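Local coordinates for protein VP2 (Primate bocaparvovirus 1, PDB 7L0Y) that self-assembles, in 60 copies, into the T=1 icosahedral capsid of human bocavirus 1, about 26 nm in diameter, at residues Thr36-Thr41 with Thr449-Cys454; Thr72-Asn77 with Lys160-Phe165. One frame throughout, in Å; residues are numbered along the deposited sequence.

Contact 1: Thr36-Thr41 with Thr449-Cys454; sequences TRQFIT and TGQVSC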
loop_
_atom_site.group_PDB
_atom_site.type_symbol
_atom_site.label_atom_id
_atom_site.label_comp_id
_atom_site.label_asym_id
_atom_site.label_seq_id
_atom_site.Cartn_x
_atom_site.Cartn_y
_atom_site.Cartn_z
ATOM N N THR A 36 46.445 69.635 -46.773
ATOM C CA THR A 36 46.603 68.909 -48.017
ATOM C C THR A 36 47.363 69.802 -48.974
ATOM O O THR A 36 47.117 71.006 -49.028
ATOM C CB THR A 36 45.264 68.518 -48.640
ATOM O OG1 THR A 36 44.419 67.959 -47.643
ATOM C CG2 THR A 36 45.478 67.454 -49.670
ATOM N N ARG A 37 48.306 69.221 -49.698
ATOM C CA ARG A 37 48.947 69.903 -50.803
ATOM C C ARG A 37 48.837 69.054 -52.052
ATOM O O ARG A 37 48.662 67.840 -51.994
ATOM C CB ARG A 37 50.424 70.205 -50.553
ATOM C CG ARG A 37 50.710 71.076 -49.383
ATOM C CD ARG A 37 50.184 72.468 -49.568
ATOM N NE ARG A 37 50.545 73.311 -48.442
ATOM C CZ ARG A 37 49.823 73.430 -47.338
ATOM N NH1 ARG A 37 48.698 72.754 -47.201
ATOM N NH2 ARG A 37 50.235 74.223 -46.366
ATOM N N GLN A 38 48.946 69.723 -53.182
ATOM C CA GLN A 38 49.133 69.095 -54.474
ATOM C C GLN A 38 50.625 69.123 -54.755
ATOM O O GLN A 38 51.228 70.197 -54.782
ATOM C CB GLN A 38 48.334 69.854 -55.530
ATOM C CG GLN A 38 48.333 69.335 -56.946
ATOM C CD GLN A 38 47.704 67.976 -57.099
ATOM O OE1 GLN A 38 48.351 67.034 -57.530
ATOM N NE2 GLN A 38 46.456 67.853 -56.690
ATOM N N PHE A 39 51.226 67.956 -54.933
ATOM C CA PHE A 39 52.656 67.871 -55.168
ATOM C C PHE A 39 52.906 67.413 -56.595
ATOM O O PHE A 39 52.051 66.792 -57.224
ATOM C CB PHE A 39 53.357 66.907 -54.197
ATOM C CG PHE A 39 52.963 65.473 -54.369
ATOM C CD1 PHE A 39 53.597 64.677 -55.301
ATOM C CD2 PHE A 39 51.983 64.914 -53.594
ATOM C CE1 PHE A 39 53.236 63.385 -55.467
ATOM C CE2 PHE A 39 51.636 63.610 -53.749
ATOM C CZ PHE A 39 52.257 62.848 -54.684
ATOM N N ILE A 40 54.079 67.747 -57.106
ATOM C CA ILE A 40 54.534 67.287 -58.408
ATOM C C ILE A 40 55.929 66.712 -58.243
ATOM O O ILE A 40 56.790 67.329 -57.610
ATOM C CB ILE A 40 54.523 68.417 -59.453
ATOM C CG1 ILE A 40 54.914 67.870 -60.819
ATOM C CG2 ILE A 40 55.426 69.567 -59.043
ATOM C CD1 ILE A 40 54.731 68.839 -61.923
ATOM N N THR A 41 56.152 65.532 -58.803
ATOM C CA THR A 41 57.458 64.896 -58.775
ATOM C C THR A 41 57.858 64.516 -60.190
ATOM O O THR A 41 57.023 64.082 -60.985
ATOM C CB THR A 41 57.468 63.676 -57.838
ATOM O OG1 THR A 41 58.797 63.157 -57.729
ATOM C CG2 THR A 41 56.549 62.579 -58.322
ATOM N N THR A 449 51.805 63.810 -60.372
ATOM C CA THR A 449 51.203 64.742 -59.441
ATOM C C THR A 449 50.256 63.965 -58.548
ATOM O O THR A 449 49.702 62.947 -58.958
ATOM C CB THR A 449 50.444 65.874 -60.151
ATOM O OG1 THR A 449 49.402 65.332 -60.968
ATOM C CG2 THR A 449 51.374 66.676 -61.010
ATOM N N GLY A 450 50.085 64.439 -57.328
ATOM C CA GLY A 450 49.140 63.831 -56.428
ATOM C C GLY A 450 48.871 64.754 -55.273
ATOM O O GLY A 450 49.354 65.882 -55.232
ATOM N N GLN A 451 48.099 64.255 -54.321
ATOM C CA GLN A 451 47.786 64.996 -53.113
ATOM C C GLN A 451 48.433 64.301 -51.927
ATOM O O GLN A 451 48.346 63.082 -51.797
ATOM C CB GLN A 451 46.271 65.115 -52.915
ATOM C CG GLN A 451 45.583 65.856 -54.043
ATOM C CD GLN A 451 44.092 66.049 -53.838
ATOM O OE1 GLN A 451 43.468 65.394 -53.011
ATOM N NE2 GLN A 451 43.507 66.937 -54.626
ATOM N N VAL A 452 49.118 65.075 -51.097
ATOM C CA VAL A 452 49.536 64.645 -49.769
ATOM C C VAL A 452 48.696 65.380 -48.750
ATOM O O VAL A 452 48.526 66.595 -48.839
ATOM C CB VAL A 452 51.033 64.888 -49.510
ATOM C CG1 VAL A 452 51.817 63.846 -50.169
ATOM C CG2 VAL A 452 51.444 66.229 -50.067
ATOM N N SER A 453 48.173 64.642 -47.789
ATOM C CA SER A 453 47.515 65.220 -46.637
ATOM C C SER A 453 48.295 64.829 -45.395
ATOM O O SER A 453 48.588 63.652 -45.187
ATOM C CB SER A 453 46.064 64.763 -46.538
ATOM O OG SER A 453 45.976 63.377 -46.303
ATOM N N CYS A 454 48.653 65.821 -44.594
ATOM C CA CYS A 454 49.270 65.619 -43.295
ATOM C C CYS A 454 48.250 65.987 -42.235
ATOM O O CYS A 454 47.533 66.979 -42.378
ATOM C CB CYS A 454 50.532 66.469 -43.151
ATOM S SG CYS A 454 51.446 66.247 -41.617
#

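Contact 2: Thr72-Asn77 with Lys160-Phe165; sequences TYFNFN and KTWKLF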
loop_
_atom_site.group_PDB
_atom_site.type_symbol
_atom_site.label_atom_id
_atom_site.label_comp_id
_atom_site.label_asym_id
_atom_site.label_seq_id
_atom_site.Cartn_x
_atom_site.Cartn_y
_atom_site.Cartn_z
ATOM N N THR A 72 63.083 61.436 -54.903
ATOM C CA THR A 72 62.688 62.679 -54.263
ATOM C C THR A 72 62.009 62.334 -52.949
ATOM O O THR A 72 61.683 61.179 -52.685
ATOM C CB THR A 72 61.738 63.520 -55.126
ATOM O OG1 THR A 72 60.581 62.754 -55.468
ATOM C CG2 THR A 72 62.408 63.990 -56.383
ATOM N N TYR A 73 61.813 63.339 -52.110
ATOM C CA TYR A 73 61.320 63.086 -50.768
ATOM C C TYR A 73 60.403 64.209 -50.317
ATOM O O TYR A 73 60.445 65.324 -50.830
ATOM C CB TYR A 73 62.482 62.919 -49.785
ATOM C CG TYR A 73 63.320 64.156 -49.641
ATOM C CD1 TYR A 73 63.074 65.065 -48.628
ATOM C CD2 TYR A 73 64.336 64.431 -50.534
ATOM C CE1 TYR A 73 63.820 66.188 -48.502
ATOM C CE2 TYR A 73 65.086 65.556 -50.416
ATOM C CZ TYR A 73 64.828 66.432 -49.401
ATOM O OH TYR A 73 65.588 67.565 -49.277
ATOM N N PHE A 74 59.568 63.883 -49.337
ATOM C CA PHE A 74 58.704 64.832 -48.654
ATOM C C PHE A 74 59.387 65.347 -47.399
ATOM O O PHE A 74 59.927 64.569 -46.611
ATOM C CB PHE A 74 57.370 64.188 -48.283
ATOM C CG PHE A 74 56.525 63.832 -49.454
ATOM C CD1 PHE A 74 55.670 64.753 -50.005
ATOM C CD2 PHE A 74 56.587 62.578 -50.015
ATOM C CE1 PHE A 74 54.909 64.443 -51.100
ATOM C CE2 PHE A 74 55.811 62.260 -51.102
ATOM C CZ PHE A 74 54.968 63.193 -51.642
ATOM N N ASN A 75 59.361 66.661 -47.218
ATOM C CA ASN A 75 59.887 67.304 -46.021
ATOM C C ASN A 75 58.773 68.082 -45.338
ATOM O O ASN A 75 58.317 69.106 -45.853
ATOM C CB ASN A 75 61.053 68.218 -46.362
ATOM C CG ASN A 75 61.708 68.785 -45.140
ATOM O OD1 ASN A 75 61.674 68.183 -44.074
ATOM N ND2 ASN A 75 62.311 69.948 -45.282
ATOM N N PHE A 76 58.342 67.602 -44.180
ATOM C CA PHE A 76 57.297 68.247 -43.401
ATOM C C PHE A 76 57.825 69.106 -42.268
ATOM O O PHE A 76 57.031 69.590 -41.464
ATOM C CB PHE A 76 56.334 67.202 -42.856
ATOM C CG PHE A 76 55.581 66.496 -43.916
ATOM C CD1 PHE A 76 54.424 67.037 -44.427
ATOM C CD2 PHE A 76 56.054 65.315 -44.441
ATOM C CE1 PHE A 76 53.739 66.392 -45.415
ATOM C CE2 PHE A 76 55.375 64.674 -45.428
ATOM C CZ PHE A 76 54.217 65.210 -45.917
ATOM N N ASN A 77 59.137 69.303 -42.162
ATOM C CA ASN A 77 59.689 69.830 -40.921
ATOM C C ASN A 77 59.737 71.358 -40.973
ATOM O O ASN A 77 60.700 71.978 -41.423
ATOM C CB ASN A 77 61.067 69.229 -40.709
ATOM C CG ASN A 77 61.634 69.530 -39.364
ATOM O OD1 ASN A 77 60.906 69.701 -38.399
ATOM N ND2 ASN A 77 62.945 69.587 -39.286
ATOM N N LYS A 160 49.362 76.380 -53.150
ATOM C CA LYS A 160 50.581 76.325 -53.937
ATOM C C LYS A 160 50.983 74.882 -54.196
ATOM O O LYS A 160 50.756 73.994 -53.373
ATOM C CB LYS A 160 51.713 77.059 -53.229
ATOM C CG LYS A 160 51.463 78.528 -53.015
ATOM C CD LYS A 160 51.370 79.274 -54.323
ATOM C CE LYS A 160 51.244 80.761 -54.079
ATOM N NZ LYS A 160 51.203 81.522 -55.351
ATOM N N THR A 161 51.608 74.653 -55.341
ATOM C CA THR A 161 52.066 73.320 -55.702
ATOM C C THR A 161 53.427 73.074 -55.075
ATOM O O THR A 161 54.285 73.944 -55.069
ATOM C CB THR A 161 52.125 73.142 -57.230
ATOM O OG1 THR A 161 50.817 73.348 -57.770
ATOM C CG2 THR A 161 52.603 71.748 -57.610
ATOM N N TRP A 162 53.577 71.887 -54.511
ATOM C CA TRP A 162 54.788 71.470 -53.845
ATOM C C TRP A 162 55.660 70.635 -54.770
ATOM O O TRP A 162 55.291 69.532 -55.138
ATOM C CB TRP A 162 54.392 70.665 -52.614
ATOM C CG TRP A 162 55.488 70.317 -51.682
ATOM C CD1 TRP A 162 56.771 70.748 -51.726
ATOM C CD2 TRP A 162 55.380 69.492 -50.525
ATOM N NE1 TRP A 162 57.479 70.221 -50.686
ATOM C CE2 TRP A 162 56.644 69.448 -49.929
ATOM C CE3 TRP A 162 54.335 68.777 -49.942
ATOM C CZ2 TRP A 162 56.896 68.718 -48.779
ATOM C CZ3 TRP A 162 54.585 68.057 -48.801
ATOM C CH2 TRP A 162 55.856 68.029 -48.233
ATOM N N LYS A 163 56.820 71.164 -55.142
ATOM C CA LYS A 163 57.743 70.441 -55.997
ATOM C C LYS A 163 58.763 69.779 -55.102
ATOM O O LYS A 163 59.440 70.440 -54.336
ATOM C CB LYS A 163 58.487 71.385 -56.934
ATOM C CG LYS A 163 57.648 72.456 -57.599
ATOM C CD LYS A 163 58.465 73.147 -58.678
ATOM C CE LYS A 163 57.689 74.259 -59.368
ATOM N NZ LYS A 163 57.619 75.491 -58.538
ATOM N N LEU A 164 58.865 68.463 -55.197
ATOM C CA LEU A 164 59.809 67.705 -54.394
ATOM C C LEU A 164 61.249 67.898 -54.843
ATOM O O LEU A 164 61.525 68.084 -56.019
ATOM C CB LEU A 164 59.429 66.228 -54.397
ATOM C CG LEU A 164 58.349 65.841 -53.383
ATOM C CD1 LEU A 164 57.499 67.026 -52.945
ATOM C CD2 LEU A 164 57.500 64.688 -53.880
ATOM N N PHE A 165 62.169 67.862 -53.893
ATOM C CA PHE A 165 63.576 68.012 -54.214
ATOM C C PHE A 165 64.228 66.655 -54.340
ATOM O O PHE A 165 63.755 65.680 -53.774
ATOM C CB PHE A 165 64.295 68.814 -53.138
ATOM C CG PHE A 165 64.190 70.293 -53.318
ATOM C CD1 PHE A 165 65.220 71.002 -53.900
ATOM C CD2 PHE A 165 63.062 70.974 -52.905
ATOM C CE1 PHE A 165 65.128 72.365 -54.069
ATOM C CE2 PHE A 165 62.964 72.340 -53.069
ATOM C CZ PHE A 165 63.999 73.038 -53.651
#

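Contact 1: Thr36-Thr41 with Thr449-Cys454
F39, V452 and T449 account for much of the surface buried where two neighbouring antiparallel strands pair in the jelly-roll core of a parvovirus capsid protein, consistent with adjacent strands of its BIDG sheet. The register is set by four backbone bonds: R37 and V452 exchange two, and F39 and G450 exchange two more, with F39 N to G450 O at 2.8 Å (161° at the hydrogen). The sheet faces alternate accordingly: T36, Q38, I40, T449, Q451 and S453 lie on one, R37, F39 and V452 on the other. F39 holds its CG between the backbone N and the carbonyl carbon (chi1 66°), which lays the ring across the neighbouring strand. Its face covers G450, whose CA stands 4.0 Å from the centroid of the F39 ring, 26° off the normal, a CH-pi contact. On the sheet face that carries Q38 and I40, the T449 methyl CG2 meets I40 CG1 at 3.7 Å, while T449 OG1 has a weak hydrogen bond to Q111 on strand 95-118, the sheet's next strand. V452, on the same sheet face as F39 and also touching I107, comes up obliquely to the ring, its CG1 3.6 Å from F39 CD2.

Contact 2: Thr72-Asn77 with Lys160-Phe165
An aromatic cluster of F74, F76 and W162 carries this contact in the buried interior between the facing sheets of the capsid protein. W162 has its CG anti to the backbone N (chi1 -171°), which brings the far end of its six-membered ring, CZ3 and CH2, against both phenylalanines. Each pairing is T-shaped, but the roles reverse: the edge of F74 points at the face of W162 (centroids 5.4 Å apart, planes at 75°), whereas W162 turns its own edge to the face of F76 (centroids 5.3 Å apart, planes at 84°). Between these two rings in the chain, N75 O approaches W162 CZ2 to 3.3 Å, oblique to the indole. W162 NE1 is hydrogen-bonded to the carbonyl of D152. L164 adds an aliphatic layer, its CD2 sitting over one face of F74, 3.9 Å from the ring centroid, while L164 CB meets T72 CB at 3.6 Å, the two side chains crossing at about a right angle. Backbone pairing is slight, a weak bond from Y73 N to F165 O at 3.5 Å. F74 also touches I425 and I427 of strand 424-429 as well as V452 of strand 446-462, so its ring reaches both layers, as expected for the hydrophobic core of a viral jelly-roll sandwich.

From the N terminus the chain first runs through 36-41, whose partner 449-454 arrives only after 407 further residues; contact 1 therefore closes a very long loop. Contact 2 is nested inside it, joining 72-77 to 160-165 over 82 intervening residues. Their centres lie 8 Å apart, and they meet directly. Strand 161-169 runs parallel to strand 30-42 as its neighbour, with Q38 O 2.9 Å from W162 N, a probable hydrogen bond. T41 OG1 and T72 OG1 are also probably bonded, and the F39 and F74 rings stand edge-to-face. Strands 30-42 and 446-462 are thereby tied to strands 71-74 and 161-169, and both contacts touch a second subunit.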